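Local coordinates for protein putative modulator of DNA gyrase (PDB 1VPB) that is a putative modulator of DNA gyrase of the peptidase U62 (PmbA/TldD) family and probably acts as a metallopeptidase, at residues Ser213-Met217 against Val301-Gly305; Tyr129-Phe133 against Asp168-Phe172. All coordinates share one frame; numbering follows the deposited sequence.

Contact 1 of 2, residues Ser213-Met217 against Val301-Gly305; sequences SSLYM and VKASG. With EDO (1,2-ethanediol), chain B.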
loop_
_atom_site.group_PDB
_atom_site.type_symbol
_atom_site.label_atom_id
_atom_site.label_comp_id
_atom_site.label_asym_id
_atom_site.label_seq_id
_atom_site.Cartn_x
_atom_site.Cartn_y
_atom_site.Cartn_z
ATOM N N SER A 213 3.548 2.644 -21.861
ATOM C CA SER A 213 4.687 1.839 -21.408
ATOM C C SER A 213 5.188 0.882 -22.472
ATOM O O SER A 213 4.513 0.605 -23.474
ATOM C CB SER A 213 4.352 1.126 -20.076
ATOM O OG SER A 213 3.347 0.163 -20.255
ATOM N N SER A 214 6.407 0.398 -22.284
ATOM C CA SER A 214 7.018 -0.561 -23.194
ATOM C C SER A 214 8.189 -1.252 -22.500
ATOM O O SER A 214 8.777 -0.693 -21.570
ATOM C CB SER A 214 7.573 0.143 -24.437
ATOM O OG SER A 214 8.085 -0.811 -25.369
ATOM N N LEU A 215 8.571 -2.420 -23.014
ATOM C CA LEU A 215 9.727 -3.108 -22.550
ATOM C C LEU A 215 10.996 -2.452 -23.155
ATOM O O LEU A 215 12.100 -2.667 -22.667
ATOM C CB LEU A 215 9.636 -4.569 -22.976
ATOM C CG LEU A 215 8.468 -5.394 -22.421
ATOM C CD1 LEU A 215 8.646 -6.848 -22.845
ATOM C CD2 LEU A 215 8.474 -5.347 -20.939
ATOM N N TYR A 216 10.837 -1.714 -24.291
ATOM C CA TYR A 216 11.960 -1.095 -25.023
ATOM C C TYR A 216 11.815 0.440 -25.164
ATOM O O TYR A 216 10.755 0.919 -25.496
ATOM C CB TYR A 216 11.990 -1.659 -26.461
ATOM C CG TYR A 216 12.466 -3.084 -26.510
ATOM C CD1 TYR A 216 11.653 -4.127 -26.137
ATOM C CD2 TYR A 216 13.769 -3.367 -26.794
ATOM C CE1 TYR A 216 12.118 -5.445 -26.145
ATOM C CE2 TYR A 216 14.240 -4.677 -26.826
ATOM C CZ TYR A 216 13.421 -5.697 -26.453
ATOM O OH TYR A 216 13.908 -6.996 -26.486
ATOM N N MET A 217 12.872 1.170 -24.856
ATOM C CA MET A 217 12.849 2.660 -24.931
ATOM C C MET A 217 12.482 3.082 -26.320
ATOM O O MET A 217 11.669 4.010 -26.530
ATOM C CB MET A 217 14.188 3.247 -24.501
ATOM C CG MET A 217 14.247 4.770 -24.640
ATOM S SD MET A 217 13.007 5.630 -23.646
ATOM C CE MET A 217 14.023 5.857 -22.253
ATOM N N VAL A 301 6.679 -13.237 -27.677
ATOM C CA VAL A 301 7.956 -12.556 -27.639
ATOM C C VAL A 301 7.808 -11.050 -27.557
ATOM O O VAL A 301 6.899 -10.459 -28.189
ATOM C CB VAL A 301 8.778 -13.009 -28.903
ATOM C CG1 VAL A 301 10.038 -12.240 -29.064
ATOM C CG2 VAL A 301 9.067 -14.503 -28.792
ATOM N N LYS A 302 8.696 -10.431 -26.773
ATOM C CA LYS A 302 8.749 -9.038 -26.464
ATOM C C LYS A 302 7.410 -8.553 -25.882
ATOM O O LYS A 302 7.006 -7.430 -26.145
ATOM C CB LYS A 302 9.031 -8.146 -27.727
ATOM C CG LYS A 302 10.359 -8.328 -28.399
ATOM C CD LYS A 302 10.665 -7.169 -29.339
ATOM C CE LYS A 302 12.115 -7.260 -29.855
ATOM N NZ LYS A 302 12.448 -6.243 -30.953
ATOM N N ALA A 303 6.760 -9.362 -25.069
ATOM C CA ALA A 303 5.414 -9.049 -24.562
ATOM C C ALA A 303 5.467 -8.951 -23.043
ATOM O O ALA A 303 5.966 -9.885 -22.398
ATOM C CB ALA A 303 4.477 -10.092 -24.956
ATOM N N SER A 304 4.913 -7.888 -22.482
ATOM C CA SER A 304 4.818 -7.732 -21.020
ATOM C C SER A 304 3.998 -8.893 -20.464
ATOM O O SER A 304 2.936 -9.198 -20.964
ATOM C CB SER A 304 4.126 -6.432 -20.674
ATOM O OG SER A 304 4.096 -6.264 -19.247
ATOM N N GLY A 305 4.536 -9.581 -19.457
ATOM C CA GLY A 305 3.874 -10.745 -18.883
ATOM C C GLY A 305 4.445 -12.086 -19.275
ATOM O O GLY A 305 4.185 -13.129 -18.653
HETATM C C1 EDO B . 8.131 -9.121 -18.862
HETATM O O1 EDO B . 7.104 -8.247 -18.440
HETATM C C2 EDO B . 8.285 -10.240 -17.865
HETATM O O2 EDO B . 7.152 -11.109 -17.840
HETATM O O HOH W 1 7.746 -4.372 -25.610
#
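Lys302 reaches over Tyr216, and the two side chains cross at about a right angle. The lysine chain is extended beyond CG, which carries its amino group out over the ring. Lys302 NZ stands 4.9 Å from the centroid of the Tyr216 ring, 18° off the normal, a cation-pi contact over the face. On the way the methylenes brush the phenol: Lys302 CD is 3.9 Å from Tyr216 CE1, and Lys302 CE is 3.8 Å from Tyr216 OH. The phenol hydroxyl itself is hydrogen-bonded to the carbonyl of Lys127. Leu215 works against backbone instead. With CG anti to the carbonyl carbon (chi1 -62°), Leu215 points its CD1 at the loop, 3.7 Å from Lys302 C, beside the peptides on to Ser304. A water accepts a weak bond from Leu215 N and donates to Lys302 O, 3.2 Å away. An ethanediol, probably from the crystallisation liquor, is bound by Gly305 N. The contact joins the turn after strand 207-214, outermost in the six-stranded antiparallel sheet within this chain, to the loop between strands 294-296 and 319-323, and so links the central and C-terminal family regions.

Contact 2 of 2, residues Tyr129-Phe133 against Asp168-Phe172; sequences YDAKF and DGEDF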
loop_
_atom_site.group_PDB
_atom_site.type_symbol
_atom_site.label_atom_id
_atom_site.label_comp_id
_atom_site.label_asym_id
_atom_site.label_seq_id
_atom_site.Cartn_x
_atom_site.Cartn_y
_atom_site.Cartn_z
ATOM N N TYR A 129 14.242 -7.953 -22.332
ATOM C CA TYR A 129 15.221 -7.035 -21.805
ATOM C C TYR A 129 15.830 -6.178 -22.930
ATOM O O TYR A 129 16.470 -6.717 -23.831
ATOM C CB TYR A 129 16.355 -7.779 -21.077
ATOM C CG TYR A 129 17.320 -6.867 -20.338
ATOM C CD1 TYR A 129 18.312 -6.152 -21.000
ATOM C CD2 TYR A 129 17.219 -6.664 -18.953
ATOM C CE1 TYR A 129 19.149 -5.298 -20.324
ATOM C CE2 TYR A 129 18.058 -5.783 -18.283
ATOM C CZ TYR A 129 19.033 -5.110 -18.960
ATOM O OH TYR A 129 19.896 -4.215 -18.288
ATOM N N ASP A 130 15.662 -4.867 -22.815
ATOM C CA ASP A 130 16.241 -3.876 -23.757
ATOM C C ASP A 130 17.716 -3.678 -23.447
ATOM O O ASP A 130 18.123 -3.069 -22.460
ATOM C CB ASP A 130 15.433 -2.601 -23.611
ATOM C CG ASP A 130 15.906 -1.495 -24.493
ATOM O OD1 ASP A 130 16.795 -1.772 -25.352
ATOM O OD2 ASP A 130 15.423 -0.351 -24.390
ATOM N N ALA A 131 18.576 -4.176 -24.338
ATOM C CA ALA A 131 20.006 -4.091 -24.109
ATOM C C ALA A 131 20.550 -2.650 -24.022
ATOM O O ALA A 131 21.628 -2.432 -23.465
ATOM C CB ALA A 131 20.694 -4.792 -25.254
ATOM N N LYS A 132 19.817 -1.715 -24.595
ATOM C CA LYS A 132 20.129 -0.279 -24.490
ATOM C C LYS A 132 19.973 0.317 -23.082
ATOM O O LYS A 132 20.463 1.412 -22.798
ATOM C CB LYS A 132 19.308 0.500 -25.472
ATOM C CG LYS A 132 19.540 0.056 -26.940
ATOM C CD LYS A 132 18.728 0.841 -27.995
ATOM C CE LYS A 132 19.042 0.399 -29.457
ATOM N NZ LYS A 132 17.835 0.426 -30.426
ATOM N N PHE A 133 19.317 -0.396 -22.186
ATOM C CA PHE A 133 18.974 0.172 -20.895
ATOM C C PHE A 133 20.163 0.878 -20.225
ATOM O O PHE A 133 20.041 2.011 -19.825
ATOM C CB PHE A 133 18.412 -0.920 -19.984
ATOM C CG PHE A 133 17.975 -0.416 -18.631
ATOM C CD1 PHE A 133 16.694 0.081 -18.466
ATOM C CD2 PHE A 133 18.813 -0.460 -17.550
ATOM C CE1 PHE A 133 16.277 0.557 -17.217
ATOM C CE2 PHE A 133 18.411 0.050 -16.288
ATOM C CZ PHE A 133 17.127 0.542 -16.156
ATOM N N ASP A 168 11.515 4.065 -15.176
ATOM C CA ASP A 168 12.021 2.872 -15.793
ATOM C C ASP A 168 12.542 1.892 -14.755
ATOM O O ASP A 168 12.617 2.190 -13.560
ATOM C CB ASP A 168 13.063 3.171 -16.878
ATOM C CG ASP A 168 14.414 3.681 -16.342
ATOM O OD1 ASP A 168 14.844 3.229 -15.229
ATOM O OD2 ASP A 168 15.064 4.502 -17.036
ATOM N N GLY A 169 12.851 0.702 -15.212
ATOM C CA GLY A 169 13.511 -0.297 -14.370
ATOM C C GLY A 169 14.059 -1.478 -15.105
ATOM O O GLY A 169 13.715 -1.724 -16.282
ATOM N N GLU A 170 14.930 -2.210 -14.436
ATOM C CA GLU A 170 15.396 -3.492 -14.901
ATOM C C GLU A 170 15.243 -4.465 -13.734
ATOM O O GLU A 170 15.416 -4.065 -12.584
ATOM C CB GLU A 170 16.839 -3.432 -15.384
ATOM C CG GLU A 170 17.799 -2.918 -14.351
ATOM C CD GLU A 170 19.269 -2.858 -14.762
ATOM O OE1 GLU A 170 19.673 -3.418 -15.776
ATOM O OE2 GLU A 170 20.029 -2.263 -13.975
ATOM N N ASP A 171 14.963 -5.708 -14.046
ATOM C CA ASP A 171 14.692 -6.758 -13.051
ATOM C C ASP A 171 15.373 -8.007 -13.509
ATOM O O ASP A 171 15.300 -8.378 -14.685
ATOM C CB ASP A 171 13.213 -6.975 -12.905
ATOM C CG ASP A 171 12.535 -5.825 -12.263
ATOM O OD1 ASP A 171 12.566 -5.766 -11.021
ATOM O OD2 ASP A 171 11.901 -5.001 -12.903
ATOM N N PHE A 172 16.058 -8.655 -12.578
ATOM C CA PHE A 172 16.739 -9.937 -12.775
ATOM C C PHE A 172 16.359 -10.899 -11.680
ATOM O O PHE A 172 16.199 -10.499 -10.517
ATOM C CB PHE A 172 18.241 -9.784 -12.695
ATOM C CG PHE A 172 18.821 -8.782 -13.702
ATOM C CD1 PHE A 172 18.886 -7.438 -13.405
ATOM C CD2 PHE A 172 19.299 -9.208 -14.943
ATOM C CE1 PHE A 172 19.397 -6.518 -14.325
ATOM C CE2 PHE A 172 19.792 -8.270 -15.869
ATOM C CZ PHE A 172 19.819 -6.954 -15.541
#
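Tyr129 OH donates a 2.6 Å hydrogen bond to Glu170 OE1. The oxygen is met nearly along its C-O axis and lies at the edge of the Tyr129 ring, in its plane. Ring and carboxylate planes are 35° apart. The other oxygen, OE2, is hydrogen-bonded to Ser45 OG on strand 36-52, so the carboxylate is held at both ends. Glu170 CG sits between the backbone N and the carbonyl carbon (chi1 56°), and the extended chain beyond it crosses Phe133 at about a right angle. Glu170 CB lies over one face of the Phe133 ring, 4.1 Å from its centroid, a CH-pi contact. Glu170 CD comes to 3.4 Å from Phe133 CE2. Phe133 CE1 lies 3.6 Å from Gly169 O. Asp168 OD1 is also 3.6 Å from Phe133 CE1. The other Asp168 oxygen, OD2, is held by Tyr166 OH and by a salt bridge to Lys141. Phe172 packs beside the tyrosine, its CZ 3.5 Å from Tyr129 CE2, with the rings oblique to each other. A type I turn from Asp130 to Phe133, with an Asx turn at Asp130, brings Tyr129 and Phe133 to the same strand. With an alanine here in place of Glu170, the Tyr129 hydroxyl and Ser45 OG would probably both lose their carboxylate partner, and a gap would be likely to open against Phe133. The buried Phe133 and the carboxylate, hydrogen-bonded through both oxygens, imply a partly buried polar link, in which the hydroxyl partners probably offset some of the cost of enclosing a charge.

In the fold
Contact 1 is a surface contact, whereas contact 2 is partly buried. Both reach the same six-stranded antiparallel sheet. Contact 1 uses the end of strand 207-214, outermost in the sheet within this chain, and contact 2 uses the inner strand 159-177. Their centres are about 10 Å apart, and they meet directly: Met217 N is 3.0 Å from Asp130 OD2, a probable hydrogen bond. The chemistry follows the place. At the surface a lysine lies over a ring and a water bridges two backbones, weakly on one side. In the more buried contact 2, a direct hydroxyl-carboxylate bond is set among aromatic rings. Contact 2 packs a loop onto the sheet within the central region; contact 1 ties that sheet to the C-terminal region.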